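Local coordinates for nonsense-mediated mRNA decay protein 2 (PDB 4LUN) that takes part in nonsense-mediated decay of mRNAs containing premature stop codons, here as its N-terminal HEAT-repeat MIF4G domain, at residues 11-16 with 153-158; 34-39 with 60-65; 38-43 with 54-59; 108-113 with 160-165. One frame throughout, in Å; residues are numbered along the deposited sequence.

Contact 1. Residues 11-16 with 153-158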
# COMPACT_ATOMS: atom_id res chain seq x y z
N ASP A 11 5.35 1.74 -21.21
CA ASP A 11 6.19 2.24 -22.30
C ASP A 11 6.04 3.75 -22.47
O ASP A 11 7.03 4.48 -22.57
CB ASP A 11 5.88 1.51 -23.61
CG ASP A 11 6.81 1.92 -24.75
OD1 ASP A 11 7.95 2.35 -24.46
OD2 ASP A 11 6.41 1.81 -25.92
N LEU A 12 4.79 4.23 -22.50
CA LEU A 12 4.51 5.65 -22.59
C LEU A 12 5.04 6.42 -21.38
O LEU A 12 5.62 7.49 -21.52
CB LEU A 12 3.01 5.90 -22.73
CG LEU A 12 2.36 5.47 -24.05
CD1 LEU A 12 0.85 5.56 -23.94
CD2 LEU A 12 2.86 6.32 -25.20
N ASN A 13 4.83 5.88 -20.18
CA ASN A 13 5.26 6.58 -18.99
C ASN A 13 6.77 6.63 -18.87
O ASN A 13 7.34 7.57 -18.33
CB ASN A 13 4.60 5.96 -17.74
CG ASN A 13 3.11 6.23 -17.68
OD1 ASN A 13 2.65 7.26 -18.19
ND2 ASN A 13 2.35 5.33 -17.06
N THR A 14 7.43 5.60 -19.40
CA THR A 14 8.88 5.53 -19.34
C THR A 14 9.45 6.55 -20.33
O THR A 14 10.42 7.26 -20.04
CB THR A 14 9.39 4.11 -19.66
OG1 THR A 14 8.95 3.20 -18.65
CG2 THR A 14 10.92 4.10 -19.73
N ARG A 15 8.83 6.65 -21.50
CA ARG A 15 9.24 7.66 -22.48
C ARG A 15 9.07 9.08 -21.94
O ARG A 15 9.93 9.93 -22.14
CB ARG A 15 8.49 7.47 -23.80
CG ARG A 15 8.90 6.20 -24.53
CD ARG A 15 8.70 6.31 -26.02
NE ARG A 15 7.29 6.22 -26.41
CZ ARG A 15 6.67 7.09 -27.18
NH1 ARG A 15 7.31 8.15 -27.65
NH2 ARG A 15 5.39 6.92 -27.48
N ALA A 16 7.97 9.32 -21.23
CA ALA A 16 7.75 10.62 -20.62
C ALA A 16 8.81 10.94 -19.57
O ALA A 16 9.30 12.07 -19.51
CB ALA A 16 6.34 10.73 -20.02
N VAL A 153 2.94 0.71 -13.65
CA VAL A 153 2.85 1.40 -14.95
C VAL A 153 3.95 2.44 -15.15
O VAL A 153 3.92 3.21 -16.10
CB VAL A 153 1.44 2.00 -15.24
CG1 VAL A 153 0.40 0.89 -15.28
CG2 VAL A 153 1.08 3.07 -14.22
N GLY A 154 4.95 2.44 -14.28
CA GLY A 154 6.12 3.27 -14.51
C GLY A 154 5.97 4.74 -14.17
O GLY A 154 6.79 5.57 -14.59
N VAL A 155 4.95 5.08 -13.40
CA VAL A 155 4.79 6.47 -12.96
C VAL A 155 5.63 6.73 -11.71
O VAL A 155 6.46 7.65 -11.68
CB VAL A 155 3.31 6.79 -12.70
CG1 VAL A 155 3.18 8.19 -12.10
CG2 VAL A 155 2.52 6.69 -13.99
N PHE A 156 5.40 5.92 -10.69
CA PHE A 156 6.11 6.00 -9.41
C PHE A 156 7.20 4.94 -9.37
O PHE A 156 6.90 3.78 -9.08
CB PHE A 156 5.15 5.69 -8.27
CG PHE A 156 4.17 6.78 -7.93
CD1 PHE A 156 4.29 8.06 -8.46
CD2 PHE A 156 3.13 6.52 -7.05
CE1 PHE A 156 3.38 9.05 -8.12
CE2 PHE A 156 2.22 7.51 -6.71
CZ PHE A 156 2.35 8.78 -7.24
N ARG A 157 8.45 5.31 -9.60
CA ARG A 157 9.49 4.31 -9.78
C ARG A 157 10.53 4.24 -8.67
O ARG A 157 10.86 3.15 -8.20
CB ARG A 157 10.24 4.56 -11.09
CG ARG A 157 9.31 4.85 -12.26
CD ARG A 157 10.10 4.98 -13.57
NE ARG A 157 10.98 6.14 -13.59
CZ ARG A 157 11.82 6.41 -14.59
NH1 ARG A 157 11.89 5.60 -15.63
NH2 ARG A 157 12.60 7.48 -14.54
N THR A 158 11.07 5.39 -8.28
CA THR A 158 12.23 5.40 -7.41
C THR A 158 12.38 6.77 -6.75
O THR A 158 11.89 7.77 -7.28
CB THR A 158 13.52 5.06 -8.21
OG1 THR A 158 14.67 5.23 -7.37
CG2 THR A 158 13.65 5.98 -9.42
O HOH W 1 10.61 3.00 -16.45
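N13 buries more surface here than any other residue, pushing its carboxamide from helix 3-17 into the turn that ends helix 130-152. CG lies anti to the carbonyl carbon (chi1 -70°), a torsion that directs the carboxamide at the loop, and ND2 donates to the carbonyl O of V153 over 2.8 Å. The bond is nearly straight (166° at the hydrogen) and V153 O lies in the amide plane, although ND2 approaches from above the carbonyl plane. CG2 of V155 lies obliquely beside ND2, at 3.4 Å. ND2 also binds S98 OG, and OD1 accepts from Q102 NE2, both on helix 87-104, so the buried amide is held at both ends. An alanine here would remove the donor to V153 O and both bonds to helix 87-104, and would probably loosen the junction of the three helices. T14, the next largest contributor, touches R157 NH1 loosely through CG2 and is linked to it mainly by a water. Its OG1, bonded also to H10 O, accepts from the water (2.8 Å), which accepts from R157 NH1 (3.0 Å), while R157 NE is held in a salt bridge by D161 OD1. G154 suits its place: phi is positive (79°), and a side chain would point at the helix. It is the C' residue of a Schellman motif (V155 N to L150 O, G154 N to Y151 O) that ends helix 130-152.

Contact 2. Residues 34-39 with 60-65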
# COMPACT_ATOMS: atom_id res chain seq x y z
N ILE A 34 -9.30 30.73 -18.09
CA ILE A 34 -9.56 30.48 -16.68
C ILE A 34 -10.72 29.49 -16.52
O ILE A 34 -10.64 28.56 -15.72
CB ILE A 34 -9.85 31.78 -15.90
CG1 ILE A 34 -8.63 32.70 -15.91
CG2 ILE A 34 -10.29 31.46 -14.48
CD1 ILE A 34 -7.36 32.07 -15.37
N LYS A 35 -11.79 29.68 -17.30
CA LYS A 35 -12.95 28.79 -17.22
C LYS A 35 -12.55 27.34 -17.49
O LYS A 35 -12.93 26.43 -16.74
CB LYS A 35 -14.04 29.23 -18.20
CG LYS A 35 -15.31 28.38 -18.15
CD LYS A 35 -16.50 29.12 -18.80
CE LYS A 35 -16.61 28.86 -20.29
NZ LYS A 35 -17.69 29.70 -20.93
N ARG A 36 -11.74 27.13 -18.53
CA ARG A 36 -11.34 25.77 -18.92
C ARG A 36 -10.49 25.13 -17.84
O ARG A 36 -10.66 23.94 -17.52
CB ARG A 36 -10.55 25.79 -20.23
CG ARG A 36 -10.38 24.41 -20.85
CD ARG A 36 -11.74 23.84 -21.21
NE ARG A 36 -11.68 22.45 -21.63
CZ ARG A 36 -11.48 22.07 -22.89
NH1 ARG A 36 -11.31 22.97 -23.84
NH2 ARG A 36 -11.44 20.78 -23.19
N ASN A 37 -9.57 25.91 -17.29
CA ASN A 37 -8.60 25.37 -16.35
C ASN A 37 -9.21 25.14 -14.98
O ASN A 37 -8.90 24.15 -14.32
CB ASN A 37 -7.36 26.27 -16.26
CG ASN A 37 -6.53 26.25 -17.54
OD1 ASN A 37 -6.11 25.19 -18.01
ND2 ASN A 37 -6.30 27.42 -18.12
N THR A 38 -10.07 26.05 -14.53
CA THR A 38 -10.78 25.82 -13.28
C THR A 38 -11.81 24.70 -13.46
O THR A 38 -12.12 23.98 -12.50
CB THR A 38 -11.49 27.09 -12.76
OG1 THR A 38 -12.35 27.61 -13.78
CG2 THR A 38 -10.48 28.14 -12.38
N GLY A 39 -12.32 24.54 -14.67
CA GLY A 39 -13.26 23.47 -14.97
C GLY A 39 -12.56 22.12 -14.87
O GLY A 39 -13.18 21.12 -14.50
N LEU A 60 -6.97 17.15 -21.10
CA LEU A 60 -5.52 17.11 -21.20
C LEU A 60 -5.05 17.26 -22.64
O LEU A 60 -3.93 17.71 -22.89
CB LEU A 60 -4.96 15.82 -20.58
CG LEU A 60 -4.87 15.90 -19.06
CD1 LEU A 60 -4.68 14.52 -18.45
CD2 LEU A 60 -3.73 16.83 -18.68
N SER A 61 -5.90 16.88 -23.58
CA SER A 61 -5.56 17.01 -24.99
C SER A 61 -6.10 18.30 -25.59
O SER A 61 -5.86 18.59 -26.76
CB SER A 61 -6.07 15.81 -25.79
OG SER A 61 -7.46 15.89 -26.04
N GLU A 62 -6.83 19.08 -24.79
CA GLU A 62 -7.42 20.32 -25.28
C GLU A 62 -7.00 21.55 -24.47
O GLU A 62 -6.86 22.65 -25.02
CB GLU A 62 -8.95 20.22 -25.30
CG GLU A 62 -9.50 19.29 -26.37
CD GLU A 62 -11.00 19.08 -26.26
OE1 GLU A 62 -11.61 19.63 -25.32
OE2 GLU A 62 -11.56 18.37 -27.12
N ALA A 63 -6.82 21.36 -23.17
CA ALA A 63 -6.51 22.48 -22.29
C ALA A 63 -5.01 22.64 -22.06
O ALA A 63 -4.27 21.65 -21.98
CB ALA A 63 -7.22 22.32 -20.96
N SER A 64 -4.58 23.89 -21.97
CA SER A 64 -3.25 24.24 -21.52
C SER A 64 -3.35 24.52 -20.03
O SER A 64 -3.88 25.55 -19.62
CB SER A 64 -2.73 25.48 -22.23
OG SER A 64 -1.57 25.98 -21.58
N LEU A 65 -2.83 23.59 -19.24
CA LEU A 65 -3.02 23.58 -17.80
C LEU A 65 -1.76 24.01 -17.04
O LEU A 65 -1.73 23.96 -15.81
CB LEU A 65 -3.42 22.18 -17.37
CG LEU A 65 -4.74 21.64 -17.92
CD1 LEU A 65 -4.79 20.13 -17.86
CD2 LEU A 65 -5.90 22.23 -17.15
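R36 sets its CG against the methyl of A63, 3.8 Å from A63 CB, and carries its guanidinium on to E62. CG is anti to the backbone N (chi1 -167°), and a bend at chi2 (62°) brings the guanidinium to that glutamate. A small residue such as alanine fits under this arm, whereas the long arginine spans from helix 34-44 to the loop after helix 52-60. At its tip NH2 donates to OE1 of E62, 2.4 Å away, a very short salt-bridge hydrogen bond. The oxygen lies near the guanidinium plane and uses its anti lone pair, while the carboxylate is turned 75° from that plane, so a single N-H, and not a paired fork, makes the link. E62 reaches it with CG anti to its carbonyl carbon and the chain extended beyond CG.

N37, one residue further along the helix, sets its amide against the backbone of the same loop. Its OD1 is 3.1 Å from CD2 of L65 and only 2.8 Å from the carbonyl O of S64. N37 OD1 and S64 O are both acceptors, so the approach is not a hydrogen bond; S64 O has a donor in K67 NZ.

R36 has further acidic partners: NH1 pairs with D31 and NE with D59. Three carboxylates thus surround one guanidinium, which probably helps to keep them ionised, while the bonds on NE, NH1 and NH2 limit its rotation, so that a single positive charge gathers helix 34-44, the segment before it, the end of helix 52-60 and the loop 60-65.

Contact 3. Residues 38-43 with 54-59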
# COMPACT_ATOMS: atom_id res chain seq x y z
N THR A 38 -10.07 26.05 -14.53
CA THR A 38 -10.78 25.82 -13.28
C THR A 38 -11.81 24.70 -13.46
O THR A 38 -12.12 23.98 -12.50
CB THR A 38 -11.49 27.09 -12.76
OG1 THR A 38 -12.35 27.61 -13.78
CG2 THR A 38 -10.48 28.14 -12.38
N GLY A 39 -12.32 24.54 -14.67
CA GLY A 39 -13.26 23.47 -14.97
C GLY A 39 -12.56 22.12 -14.87
O GLY A 39 -13.18 21.12 -14.50
N PHE A 40 -11.27 22.10 -15.18
CA PHE A 40 -10.48 20.88 -15.02
C PHE A 40 -10.30 20.51 -13.55
O PHE A 40 -10.46 19.35 -13.17
CB PHE A 40 -9.13 21.02 -15.72
CG PHE A 40 -8.28 19.77 -15.66
CD1 PHE A 40 -8.57 18.68 -16.47
CD2 PHE A 40 -7.19 19.69 -14.81
CE1 PHE A 40 -7.80 17.54 -16.41
CE2 PHE A 40 -6.41 18.55 -14.76
CZ PHE A 40 -6.73 17.47 -15.56
N ILE A 41 -9.96 21.50 -12.72
CA ILE A 41 -9.79 21.28 -11.28
C ILE A 41 -11.07 20.75 -10.64
O ILE A 41 -11.03 19.84 -9.81
CB ILE A 41 -9.37 22.57 -10.55
CG1 ILE A 41 -8.01 23.07 -11.05
CG2 ILE A 41 -9.29 22.34 -9.04
CD1 ILE A 41 -6.91 22.08 -10.87
N LYS A 42 -12.20 21.33 -11.03
CA LYS A 42 -13.49 20.89 -10.52
C LYS A 42 -13.78 19.45 -10.89
O LYS A 42 -14.36 18.70 -10.10
CB LYS A 42 -14.62 21.79 -11.04
CG LYS A 42 -14.86 23.02 -10.18
CD LYS A 42 -16.12 23.75 -10.63
CE LYS A 42 -15.78 24.90 -11.56
NZ LYS A 42 -17.01 25.50 -12.16
N LYS A 43 -13.39 19.06 -12.10
CA LYS A 43 -13.57 17.68 -12.53
C LYS A 43 -12.69 16.72 -11.71
O LYS A 43 -13.14 15.65 -11.31
CB LYS A 43 -13.29 17.55 -14.03
CG LYS A 43 -14.18 16.53 -14.73
CD LYS A 43 -13.93 16.52 -16.23
CE LYS A 43 -14.59 17.71 -16.91
NZ LYS A 43 -13.87 18.09 -18.16
N SER A 54 -12.02 9.30 -19.08
CA SER A 54 -12.09 9.71 -20.49
C SER A 54 -12.33 11.21 -20.67
O SER A 54 -11.74 11.84 -21.55
CB SER A 54 -13.14 8.90 -21.24
OG SER A 54 -12.56 8.14 -22.29
N SER A 55 -13.21 11.77 -19.85
CA SER A 55 -13.52 13.19 -19.93
C SER A 55 -12.30 14.03 -19.58
O SER A 55 -12.00 15.03 -20.24
CB SER A 55 -14.69 13.54 -19.01
OG SER A 55 -14.83 14.95 -18.86
N LEU A 56 -11.59 13.62 -18.53
CA LEU A 56 -10.38 14.32 -18.10
C LEU A 56 -9.26 14.20 -19.12
O LEU A 56 -8.47 15.13 -19.29
CB LEU A 56 -9.91 13.78 -16.74
CG LEU A 56 -10.73 14.21 -15.52
CD1 LEU A 56 -10.58 13.19 -14.39
CD2 LEU A 56 -10.29 15.58 -15.06
N LEU A 57 -9.19 13.06 -19.80
CA LEU A 57 -8.16 12.87 -20.82
C LEU A 57 -8.38 13.79 -22.01
O LEU A 57 -7.43 14.23 -22.65
CB LEU A 57 -8.10 11.41 -21.28
CG LEU A 57 -7.48 10.42 -20.28
CD1 LEU A 57 -7.39 9.02 -20.88
CD2 LEU A 57 -6.10 10.90 -19.84
N LYS A 58 -9.65 14.09 -22.29
CA LYS A 58 -10.00 15.02 -23.37
C LYS A 58 -9.47 16.42 -23.05
O LYS A 58 -8.90 17.08 -23.92
CB LYS A 58 -11.51 15.05 -23.58
CG LYS A 58 -11.95 15.73 -24.87
CD LYS A 58 -13.46 15.65 -25.05
CE LYS A 58 -14.18 16.37 -23.92
NZ LYS A 58 -15.09 15.47 -23.15
N ASP A 59 -9.67 16.85 -21.81
CA ASP A 59 -9.17 18.14 -21.34
C ASP A 59 -7.66 18.23 -21.45
O ASP A 59 -7.11 19.27 -21.83
CB ASP A 59 -9.58 18.40 -19.89
CG ASP A 59 -11.08 18.61 -19.73
OD1 ASP A 59 -11.59 19.65 -20.19
OD2 ASP A 59 -11.74 17.74 -19.12
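The ring of F40 is carried across from helix 38-43 by a first torsion that sets CG anti to the backbone N (chi1 -177°), with chi2 turning the ring so that its CD1-CE1 side meets helix 54-59. CE1 is 3.4 Å from CD2 of L56, and the two side chains cross at about a right angle. CD1 stands 3.6 Å from CB of D59, whose side chain runs past the phenylalanine in the opposite direction. L56 has CG anti to its carbonyl carbon, which brings CD2 between the ring and the root of K43, 3.7 Å from K43 CB. A leucine suits this position because one branch can touch two neighbours at once. The two helices are an antiparallel pair, their local axes 10.6 Å apart at an angle of 157°, as in the helical hairpins from which HEAT-repeat domains such as MIF4G are built. An alanine at F40 would remove the ring's contacts with L56 and D59 and would probably weaken the packing between the helices.

K43 follows a different route. Its chi1 of -145° departs from a staggered value, and the bend at chi3 folds the chain past S55, CD lying 3.2 Å from S55 OG. NZ then meets D59 tip to tip in a salt bridge, at a very short 2.4 Å from OD2, on the syn lone pair. S55 OG is at best a weak second acceptor for NZ, at 3.4 Å. The other oxygen of D59, OD1, carries the salt bridge to R36, so one buried carboxylate is balanced by two basic chains.

Contact 4. Residues 108-113 with 160-165; sequences FTSPLL and DDIESK
Within the all-helical MIF4G domain, this contact pins the loop that follows helix 130-152 to the side of helix 106-116, just where that helix is kinked at P111, whose nitrogen has no hydrogen to give to the turn before. The residue at the kink's edge, S110, buries the most surface. It approaches the loop at I162, whose CA is 4.7 Å from its own, a spacing that a small side chain such as serine permits. OG is anti to the backbone N (chi1 168°) and so points out from the helix toward the loop, where it accepts a hydrogen bond from the backbone N of E163. That bond is 2.9 Å long and nearly straight, 167° at the hydrogen. Because the serine answers a main-chain N-H, the link does not depend on the side chain of E163, which bends at chi2 and packs loosely against OG. The hydroxyl also bonds to OD2 of D166, a few residues further along the loop, so a single small group ties two points of the loop to the helix. S110 CB rests 3.7 Å from the carbonyl O of D161.

One turn on, L113 supplies the apolar half of the contact. Its CG is anti to the backbone N (chi1 172°), and the isobutyl group crosses I162 at about a right angle. I162 is partly exposed, and its branched side chain divides the work: CG2 turns to S110 OG at 3.6 Å, while CG1 lies 3.8 Å from CD2 of L113.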
# COMPACT_ATOMS: atom_id res chain seq x y z
N PHE A 108 5.36 17.40 -12.70
CA PHE A 108 4.12 16.97 -12.05
C PHE A 108 4.37 15.78 -11.13
O PHE A 108 3.98 15.80 -9.97
CB PHE A 108 3.05 16.60 -13.09
CG PHE A 108 1.91 15.79 -12.54
CD1 PHE A 108 0.86 16.40 -11.87
CD2 PHE A 108 1.88 14.41 -12.71
CE1 PHE A 108 -0.19 15.65 -11.37
CE2 PHE A 108 0.82 13.65 -12.21
CZ PHE A 108 -0.21 14.27 -11.54
N THR A 109 5.01 14.75 -11.66
CA THR A 109 5.15 13.48 -10.93
C THR A 109 6.08 13.53 -9.72
O THR A 109 5.80 12.91 -8.68
CB THR A 109 5.54 12.33 -11.89
OG1 THR A 109 4.66 12.36 -13.02
CG2 THR A 109 5.43 10.98 -11.19
N SER A 110 7.18 14.26 -9.83
CA SER A 110 8.10 14.40 -8.70
C SER A 110 7.45 14.95 -7.42
O SER A 110 7.49 14.28 -6.37
CB SER A 110 9.38 15.17 -9.08
OG SER A 110 10.13 15.52 -7.93
N PRO A 111 6.83 16.14 -7.49
CA PRO A 111 6.19 16.61 -6.25
C PRO A 111 4.99 15.76 -5.81
O PRO A 111 4.74 15.65 -4.61
CB PRO A 111 5.76 18.05 -6.59
CG PRO A 111 5.69 18.09 -8.08
CD PRO A 111 6.73 17.13 -8.58
N LEU A 112 4.28 15.16 -6.76
CA LEU A 112 3.17 14.28 -6.42
C LEU A 112 3.69 13.07 -5.65
O LEU A 112 3.15 12.71 -4.61
CB LEU A 112 2.43 13.80 -7.68
CG LEU A 112 1.42 12.67 -7.43
CD1 LEU A 112 0.29 13.13 -6.53
CD2 LEU A 112 0.87 12.09 -8.72
N LEU A 113 4.75 12.45 -6.16
CA LEU A 113 5.29 11.26 -5.50
C LEU A 113 5.78 11.58 -4.10
O LEU A 113 5.52 10.82 -3.16
CB LEU A 113 6.41 10.65 -6.34
CG LEU A 113 7.19 9.51 -5.68
CD1 LEU A 113 6.24 8.36 -5.36
CD2 LEU A 113 8.31 9.02 -6.58
N ASP A 160 14.95 8.27 -6.78
CA ASP A 160 15.87 8.98 -7.66
C ASP A 160 15.18 9.94 -8.64
O ASP A 160 15.82 10.79 -9.24
CB ASP A 160 16.75 7.99 -8.43
CG ASP A 160 17.86 7.40 -7.57
OD1 ASP A 160 18.11 7.93 -6.47
OD2 ASP A 160 18.50 6.41 -8.01
N ASP A 161 13.86 9.80 -8.79
CA ASP A 161 13.09 10.65 -9.69
C ASP A 161 12.64 11.94 -9.02
O ASP A 161 12.16 12.86 -9.68
CB ASP A 161 11.83 9.93 -10.18
CG ASP A 161 12.12 8.85 -11.20
OD1 ASP A 161 11.31 7.91 -11.29
OD2 ASP A 161 13.14 8.93 -11.92
N ILE A 162 12.75 11.99 -7.70
CA ILE A 162 12.27 13.15 -6.96
C ILE A 162 13.35 14.23 -6.96
O ILE A 162 14.53 13.94 -6.74
CB ILE A 162 11.85 12.79 -5.53
CG1 ILE A 162 10.85 11.64 -5.56
CG2 ILE A 162 11.26 13.99 -4.82
CD1 ILE A 162 10.34 11.20 -4.20
N GLU A 163 12.96 15.47 -7.25
CA GLU A 163 13.90 16.58 -7.20
C GLU A 163 14.30 16.85 -5.77
O GLU A 163 13.51 16.65 -4.85
CB GLU A 163 13.27 17.85 -7.79
CG GLU A 163 13.72 18.17 -9.20
CD GLU A 163 12.88 17.46 -10.23
OE1 GLU A 163 11.86 18.04 -10.66
OE2 GLU A 163 13.23 16.32 -10.62
N SER A 164 15.53 17.33 -5.58
CA SER A 164 16.00 17.74 -4.27
C SER A 164 15.06 18.78 -3.68
O SER A 164 14.83 18.83 -2.47
CB SER A 164 17.41 18.32 -4.37
OG SER A 164 18.01 18.02 -5.62
N LYS A 165 14.50 19.60 -4.57
CA LYS A 165 13.55 20.65 -4.20
C LYS A 165 12.30 20.07 -3.54
O LYS A 165 11.71 20.69 -2.65
CB LYS A 165 13.16 21.45 -5.45
CG LYS A 165 12.28 22.67 -5.22
CD LYS A 165 13.09 23.97 -5.28
CE LYS A 165 12.18 25.20 -5.29
NZ LYS A 165 11.81 25.65 -6.66

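How the contacts relate
All four contacts belong to one all-helical region. Contacts 2 and 3 are neighbours, their centres about 7 Å apart: both use helix 34-44, share T38 and G39, and are joined by the salt bridge from R36 to D59. Contacts 1 and 4, centres about 13 Å apart, both draw on the loop after helix 130-152, and F156 packs on L112 and L113 between them. The two pairs do not touch; their centres are 22 to 24 Å apart. Along the chain, contacts 2 and 3 are nested within the loop closed by contact 1 and both close before contact 4 opens, whereas contacts 1 and 4 interleave. Contact 1 thus packs helix 3-17 against the loop after helix 130-152.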